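Local coordinates for extracellular solute-binding protein (Bordetella parapertussis, PDB 3PU5) that probably binds a small solute, perhaps a polyamine, outside the cytoplasmic membrane and delivers it to a membrane transporter, at residues K98-G103 and V303-L308. Residues are numbered along the deposited sequence; the frame is centred on the assembly and turned at random.
Sequences KADWEG and VDTALL
D100 reaches across to the first turn of helix 305-322 and meets T305 with a single carboxylate oxygen. Its CB lies 3.5 Å above the ring plane of W101, over the centre of the indole. CG, anti to the carbonyl carbon and beside the backbone N (chi1 -72°), comes 3.5 Å from T305 OG1. OD2 then accepts twice: from T305 OG1 at 2.6 Å and from T305 N at 2.9 Å, the latter with an N-H...O angle of 160°. Both donors approach from the same face of the carboxylate, well above its plane. OD1 stands 3.3 Å from D304 OD1, an approach of two like-charged acceptors that is probably unfavourable; the helix N-terminus and the two T305 donors may offset it. D304 is the N-cap, its OD1 accepting a weak bond from A306 N. W101 adds its CH2, 3.7 Å from T305 OG1, and its side chain also touches Y71 and I74 of helix 67-75 and V243 of strand 238-246. Two aspartates thus gather at one helix N-terminus, D304 as the N-cap and D100 from the loop before strand 106-107, joining that loop to the C-terminal helix of a periplasmic-binding-protein fold.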
# COMPACT_ATOMS: atom_id res chain seq x y z
N LYS A 98 5.33 6.89 9.05
CA LYS A 98 6.23 8.01 8.85
C LYS A 98 7.71 7.60 8.85
O LYS A 98 8.58 8.36 8.43
CB LYS A 98 5.99 9.05 9.95
CG LYS A 98 4.53 9.48 10.09
CD LYS A 98 4.36 10.53 11.19
CE LYS A 98 4.19 9.90 12.57
NZ LYS A 98 3.85 10.95 13.56
N ALA A 99 7.98 6.38 9.31
CA ALA A 99 9.35 5.95 9.60
C ALA A 99 10.34 6.06 8.45
O ALA A 99 11.50 6.40 8.67
CB ALA A 99 9.36 4.54 10.18
N ASP A 100 9.91 5.79 7.22
CA ASP A 100 10.85 5.81 6.10
C ASP A 100 11.23 7.22 5.62
O ASP A 100 12.20 7.40 4.89
CB ASP A 100 10.30 5.00 4.92
CG ASP A 100 10.33 3.49 5.17
OD1 ASP A 100 11.06 3.04 6.08
OD2 ASP A 100 9.63 2.75 4.45
N TRP A 101 10.47 8.23 6.03
CA TRP A 101 10.49 9.50 5.29
C TRP A 101 11.29 10.64 5.94
O TRP A 101 11.21 11.80 5.53
CB TRP A 101 9.04 9.90 4.94
CG TRP A 101 8.31 8.67 4.51
CD1 TRP A 101 7.32 8.02 5.20
CD2 TRP A 101 8.55 7.90 3.33
NE1 TRP A 101 6.93 6.89 4.51
CE2 TRP A 101 7.67 6.80 3.36
CE3 TRP A 101 9.43 8.03 2.24
CZ2 TRP A 101 7.64 5.85 2.34
CZ3 TRP A 101 9.39 7.08 1.24
CH2 TRP A 101 8.50 6.01 1.29
N GLU A 102 12.09 10.28 6.94
CA GLU A 102 13.05 11.18 7.56
C GLU A 102 12.44 12.52 7.96
O GLU A 102 13.04 13.58 7.76
CB GLU A 102 14.29 11.35 6.66
CG GLU A 102 15.07 10.04 6.53
CD GLU A 102 16.27 10.12 5.60
OE1 GLU A 102 16.85 11.22 5.45
OE2 GLU A 102 16.64 9.07 5.03
N GLY A 103 11.24 12.46 8.55
CA GLY A 103 10.56 13.63 9.06
C GLY A 103 10.02 14.55 7.98
O GLY A 103 9.69 15.71 8.25
N VAL A 303 7.17 -2.96 5.46
CA VAL A 303 8.57 -3.29 5.25
C VAL A 303 9.35 -2.04 4.85
O VAL A 303 8.88 -1.23 4.05
CB VAL A 303 8.72 -4.38 4.18
CG1 VAL A 303 10.18 -4.80 4.05
CG2 VAL A 303 7.83 -5.58 4.51
N ASP A 304 10.54 -1.90 5.42
CA ASP A 304 11.43 -0.76 5.17
C ASP A 304 11.65 -0.52 3.68
O ASP A 304 12.19 -1.38 2.97
CB ASP A 304 12.77 -1.01 5.88
CG ASP A 304 13.80 0.08 5.61
OD1 ASP A 304 13.49 1.07 4.93
OD2 ASP A 304 14.94 -0.07 6.11
N THR A 305 11.24 0.65 3.19
CA THR A 305 11.41 0.98 1.77
C THR A 305 12.86 0.84 1.31
O THR A 305 13.13 0.22 0.28
CB THR A 305 10.91 2.41 1.44
OG1 THR A 305 9.55 2.56 1.88
CG2 THR A 305 10.98 2.67 -0.06
N ALA A 306 13.79 1.41 2.07
CA ALA A 306 15.21 1.35 1.73
C ALA A 306 15.70 -0.08 1.64
O ALA A 306 16.50 -0.42 0.76
CB ALA A 306 16.04 2.14 2.76
N LEU A 307 15.22 -0.93 2.54
CA LEU A 307 15.59 -2.33 2.55
C LEU A 307 15.12 -3.02 1.27
O LEU A 307 15.88 -3.73 0.61
CB LEU A 307 15.02 -3.03 3.78
CG LEU A 307 15.30 -4.54 3.87
CD1 LEU A 307 16.81 -4.80 3.88
CD2 LEU A 307 14.64 -5.14 5.10
N LEU A 308 13.85 -2.81 0.90
CA LEU A 308 13.30 -3.41 -0.32
C LEU A 308 14.09 -3.02 -1.56
O LEU A 308 14.40 -3.86 -2.41
CB LEU A 308 11.83 -3.02 -0.49
CG LEU A 308 10.86 -3.71 0.48
CD1 LEU A 308 9.50 -3.06 0.42
CD2 LEU A 308 10.75 -5.20 0.17